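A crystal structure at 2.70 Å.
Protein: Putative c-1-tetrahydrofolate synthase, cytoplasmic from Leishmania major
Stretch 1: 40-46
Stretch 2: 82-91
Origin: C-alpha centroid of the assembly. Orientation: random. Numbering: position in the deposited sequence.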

ATOM      1  N   LEU A  40     -21.151  12.318  11.370  1.00 28.94           N
ATOM      2  CA  LEU A  40     -20.602  10.975  11.406  1.00 28.57           C
ATOM      3  C   LEU A  40     -21.762   9.998  11.489  1.00 28.89           C
ATOM      4  O   LEU A  40     -22.541  10.030  12.440  1.00 29.14           O
ATOM      5  CB  LEU A  40     -19.688  10.796  12.616  1.00 28.38           C
ATOM      6  CG  LEU A  40     -19.000   9.437  12.725  1.00 28.17           C
ATOM      7  CD1 LEU A  40     -18.221   9.120  11.449  1.00 27.57           C
ATOM      8  CD2 LEU A  40     -18.093   9.408  13.940  1.00 28.27           C
ATOM      9  N   ALA A  41     -21.876   9.143  10.477  1.00 29.06           N
ATOM     10  CA  ALA A  41     -22.926   8.143  10.419  1.00 29.36           C
ATOM     11  C   ALA A  41     -22.347   6.770  10.705  1.00 29.43           C
ATOM     12  O   ALA A  41     -21.230   6.465  10.297  1.00 29.36           O
ATOM     13  CB  ALA A  41     -23.587   8.156   9.054  1.00 29.68           C
ATOM     14  N   SER A  42     -23.111   5.945  11.414  1.00 29.91           N
ATOM     15  CA  SER A  42     -22.727   4.559  11.650  1.00 30.30           C
ATOM     16  C   SER A  42     -23.883   3.626  11.322  1.00 30.90           C
ATOM     17  O   SER A  42     -25.050   4.008  11.434  1.00 31.02           O
ATOM     18  CB  SER A  42     -22.276   4.352  13.100  1.00 30.47           C
ATOM     19  OG  SER A  42     -23.310   4.677  14.006  1.00 30.74           O
ATOM     20  N   ILE A  43     -23.546   2.410  10.903  1.00 31.35           N
ATOM     21  CA  ILE A  43     -24.527   1.355  10.723  1.00 32.26           C
ATOM     22  C   ILE A  43     -24.131   0.183  11.611  1.00 33.22           C
ATOM     23  O   ILE A  43     -23.005  -0.298  11.549  1.00 33.47           O
ATOM     24  CB  ILE A  43     -24.622   0.898   9.251  1.00 32.53           C
ATOM     25  CG1 ILE A  43     -25.067   2.056   8.358  1.00 32.31           C
ATOM     26  CG2 ILE A  43     -25.616  -0.235   9.116  1.00 33.34           C
ATOM     27  CD1 ILE A  43     -25.057   1.734   6.878  1.00 32.81           C
ATOM     28  N   ILE A  44     -25.059  -0.247  12.458  1.00 34.17           N
ATOM     29  CA  ILE A  44     -24.873  -1.430  13.285  1.00 35.60           C
ATOM     30  C   ILE A  44     -26.026  -2.384  12.993  1.00 36.80           C
ATOM     31  O   ILE A  44     -27.176  -1.956  12.854  1.00 36.41           O
ATOM     32  CB  ILE A  44     -24.803  -1.084  14.795  1.00 35.96           C
ATOM     33  CG1 ILE A  44     -24.425  -2.319  15.616  1.00 37.79           C
ATOM     34  CG2 ILE A  44     -26.124  -0.509  15.291  1.00 36.18           C
ATOM     35  CD1 ILE A  44     -24.365  -2.061  17.109  1.00 38.94           C
ATOM     36  N   VAL A  45     -25.701  -3.670  12.877  1.00 38.33           N
ATOM     37  CA  VAL A  45     -26.672  -4.704  12.542  1.00 39.65           C
ATOM     38  C   VAL A  45     -26.758  -5.695  13.696  1.00 41.69           C
ATOM     39  O   VAL A  45     -25.740  -6.172  14.202  1.00 42.24           O
ATOM     40  CB  VAL A  45     -26.282  -5.430  11.243  1.00 40.04           C
ATOM     41  CG1 VAL A  45     -27.242  -6.585  10.958  1.00 41.46           C
ATOM     42  CG2 VAL A  45     -26.259  -4.449  10.083  1.00 38.24           C
ATOM     43  N   GLY A  46     -27.982  -6.000  14.107  1.00 43.11           N
ATOM     44  CA  GLY A  46     -28.204  -6.800  15.303  1.00 45.39           C
ATOM     45  C   GLY A  46     -28.043  -5.959  16.555  1.00 45.64           C
ATOM     46  O   GLY A  46     -28.137  -4.733  16.501  1.00 44.16           O
ATOM     47  N   VAL A  82     -30.784  -5.074   1.757  1.00 40.95           N
ATOM     48  CA  VAL A  82     -31.387  -4.024   2.578  1.00 39.29           C
ATOM     49  C   VAL A  82     -30.333  -3.229   3.353  1.00 38.00           C
ATOM     50  O   VAL A  82     -30.443  -2.013   3.473  1.00 37.14           O
ATOM     51  CB  VAL A  82     -32.438  -4.601   3.551  1.00 39.45           C
ATOM     52  CG1 VAL A  82     -32.970  -3.517   4.473  1.00 38.22           C
ATOM     53  CG2 VAL A  82     -33.576  -5.246   2.780  1.00 40.18           C
ATOM     54  N   LEU A  83     -29.316  -3.912   3.874  1.00 38.05           N
ATOM     55  CA  LEU A  83     -28.174  -3.235   4.494  1.00 36.91           C
ATOM     56  C   LEU A  83     -27.560  -2.241   3.516  1.00 36.49           C
ATOM     57  O   LEU A  83     -27.394  -1.067   3.833  1.00 35.52           O
ATOM     58  CB  LEU A  83     -27.105  -4.248   4.929  1.00 37.55           C
ATOM     59  CG  LEU A  83     -25.769  -3.682   5.429  1.00 36.47           C
ATOM     60  CD1 LEU A  83     -25.986  -2.844   6.686  1.00 34.92           C
ATOM     61  CD2 LEU A  83     -24.763  -4.793   5.683  1.00 36.85           C
ATOM     62  N   GLU A  84     -27.224  -2.727   2.326  1.00 37.64           N
ATOM     63  CA  GLU A  84     -26.579  -1.907   1.300  1.00 37.71           C
ATOM     64  C   GLU A  84     -27.432  -0.713   0.865  1.00 37.03           C
ATOM     65  O   GLU A  84     -26.895   0.340   0.530  1.00 36.70           O
ATOM     66  CB  GLU A  84     -26.225  -2.767   0.083  1.00 39.52           C
ATOM     67  CG  GLU A  84     -25.093  -3.755   0.335  1.00 40.72           C
ATOM     68  CD  GLU A  84     -24.550  -4.362  -0.940  1.00 43.61           C
ATOM     69  OE1 GLU A  84     -25.316  -4.496  -1.921  1.00 44.80           O
ATOM     70  OE2 GLU A  84     -23.347  -4.702  -0.962  1.00 45.10           O
ATOM     71  N   VAL A  85     -28.753  -0.884   0.866  1.00 37.05           N
ATOM     72  CA  VAL A  85     -29.678   0.214   0.572  1.00 36.63           C
ATOM     73  C   VAL A  85     -29.498   1.343   1.583  1.00 35.45           C
ATOM     74  O   VAL A  85     -29.395   2.514   1.206  1.00 35.30           O
ATOM     75  CB  VAL A  85     -31.154  -0.261   0.580  1.00 37.03           C
ATOM     76  CG1 VAL A  85     -32.107   0.913   0.774  1.00 36.41           C
ATOM     77  CG2 VAL A  85     -31.474  -1.019  -0.701  1.00 38.19           C
ATOM     78  N   ASN A  86     -29.453   0.986   2.865  1.00 34.86           N
ATOM     79  CA  ASN A  86     -29.210   1.963   3.925  1.00 33.88           C
ATOM     80  C   ASN A  86     -27.830   2.596   3.823  1.00 33.45           C
ATOM     81  O   ASN A  86     -27.666   3.771   4.142  1.00 32.92           O
ATOM     82  CB  ASN A  86     -29.391   1.337   5.308  1.00 33.69           C
ATOM     83  CG  ASN A  86     -30.833   0.996   5.603  1.00 33.98           C
ATOM     84  OD1 ASN A  86     -31.556   1.783   6.216  1.00 33.62           O
ATOM     85  ND2 ASN A  86     -31.267  -0.173   5.154  1.00 34.64           N
ATOM     86  N   VAL A  87     -26.843   1.822   3.378  1.00 33.97           N
ATOM     87  CA  VAL A  87     -25.510   2.368   3.124  1.00 33.89           C
ATOM     88  C   VAL A  87     -25.579   3.381   1.982  1.00 34.42           C
ATOM     89  O   VAL A  87     -24.985   4.456   2.069  1.00 34.00           O
ATOM     90  CB  VAL A  87     -24.472   1.264   2.795  1.00 34.60           C
ATOM     91  CG1 VAL A  87     -23.115   1.881   2.485  1.00 34.27           C
ATOM     92  CG2 VAL A  87     -24.350   0.277   3.947  1.00 34.28           C
ATOM     93  N   GLU A  88     -26.320   3.040   0.928  1.00 35.62           N
ATOM     94  CA  GLU A  88     -26.515   3.944  -0.211  1.00 36.56           C
ATOM     95  C   GLU A  88     -27.271   5.216   0.196  1.00 36.03           C
ATOM     96  O   GLU A  88     -26.967   6.304  -0.295  1.00 36.39           O
ATOM     97  CB  GLU A  88     -27.262   3.231  -1.349  1.00 37.97           C
ATOM     98  CG  GLU A  88     -27.324   4.017  -2.667  1.00 39.59           C
ATOM     99  CD  GLU A  88     -25.954   4.240  -3.307  1.00 40.86           C
ATOM    100  OE1 GLU A  88     -25.009   3.469  -3.023  1.00 40.59           O
ATOM    101  OE2 GLU A  88     -25.827   5.188  -4.112  1.00 42.21           O
ATOM    102  N   LYS A  89     -28.253   5.078   1.084  1.00 35.35           N
ATOM    103  CA  LYS A  89     -28.983   6.238   1.587  1.00 35.15           C
ATOM    104  C   LYS A  89     -28.019   7.223   2.251  1.00 34.40           C
ATOM    105  O   LYS A  89     -28.099   8.432   2.026  1.00 34.77           O
ATOM    106  CB  LYS A  89     -30.072   5.815   2.579  1.00 34.75           C
ATOM    107  N   LEU A  90     -27.101   6.691   3.056  1.00 33.58           N
ATOM    108  CA  LEU A  90     -26.083   7.512   3.716  1.00 32.80           C
ATOM    109  C   LEU A  90     -25.095   8.106   2.711  1.00 33.29           C
ATOM    110  O   LEU A  90     -24.656   9.239   2.889  1.00 33.15           O
ATOM    111  CB  LEU A  90     -25.341   6.705   4.796  1.00 31.95           C
ATOM    112  CG  LEU A  90     -26.201   6.207   5.967  1.00 31.10           C
ATOM    113  CD1 LEU A  90     -25.436   5.212   6.829  1.00 30.42           C
ATOM    114  CD2 LEU A  90     -26.711   7.365   6.803  1.00 29.88           C
ATOM    115  N   ASN A  91     -24.756   7.356   1.658  1.00 34.11           N
ATOM    116  CA  ASN A  91     -23.910   7.889   0.586  1.00 35.11           C
ATOM    117  C   ASN A  91     -24.526   9.147  -0.009  1.00 36.00           C
ATOM    118  O   ASN A  91     -23.845  10.151  -0.190  1.00 36.22           O
ATOM    119  CB  ASN A  91     -23.694   6.864  -0.537  1.00 36.28           C
ATOM    120  CG  ASN A  91     -22.708   5.768  -0.167  1.00 36.14           C
ATOM    121  OD1 ASN A  91     -21.770   5.983   0.599  1.00 35.69           O
ATOM    122  ND2 ASN A  91     -22.907   4.585  -0.741  1.00 37.41           N
TER

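How does a strand that makes no hydrogen bond to the helix still pack against it? The strand 40-45 and the helix 82-91 run nearly antiparallel, with an angle of 175° between their directions and axes 9.9 Å apart at closest approach. Side chains fill that gap, and every close contact between them is apolar. The alternation of the strand decides which residues take part: Ala41, Ile43 and Val45 point their CA-to-CB bonds toward the helix, while Ser42 and Ile44 point away. As the strand advances, its partners step back along the helix, from Leu90 through Val87 to Leu83.

What does Ala41, the first residue of the stretch to touch the helix, contribute? Its single methyl meets the end of a leucine, with Ala41 CB 3.9 Å from Leu90 CD2. The backbones come near each other here, the CA atoms of Ala41 and Leu90 lying 7.4 Å apart, so a short side chain suffices for contact. The CA-to-CB bond of Ser42, next in line, points away from the helix, and its OG is hydrogen-bonded elsewhere in the structure.

Why is Ile43 the centre of the contact? It has the largest area covered by the other stretch, 91 Å², and it touches helix residues on successive turns. With chi1 m and chi2 t, its extended arm carries CD1 to the helix, where Ile43 CD1 lies 3.3 Å from Val87 CG2 and 3.5 Å from Leu90 CD1. The first of these is tight for two methyl groups. The same methyl also approaches the helix backbone, with Ile43 CD1 4.2 Å from Asn86 C. The other branch reaches an earlier turn, placing Ile43 CG2 3.6 Å from Leu83 CD1. The CA-to-CB bond of Val87 points sideways, yet its CG2 is the atom that meets Ile43 CD1.

How does the contact finish beyond Ile43? The CA-to-CB bond of Ile44 points away, and the residue does not touch the helix; Val45 restores the pattern: Val45 CG2 sits 3.8 Å from Leu83 CD1. That leucine methyl therefore serves both Ile43 and Val45. The CA-to-CB bond of Leu83 points sideways, but the end of its side chain comes nearer to the strand. The CA atoms of Val45 and Leu83 are 8.3 Å apart, wider than at Ala41, and here a valine takes the place that the alanine has in the other pair, so that CG2 meets the leucine methyl. Gly46 lies past the end of the strand and takes no part; its positive phi of 79° is a conformation that glycine readily adopts.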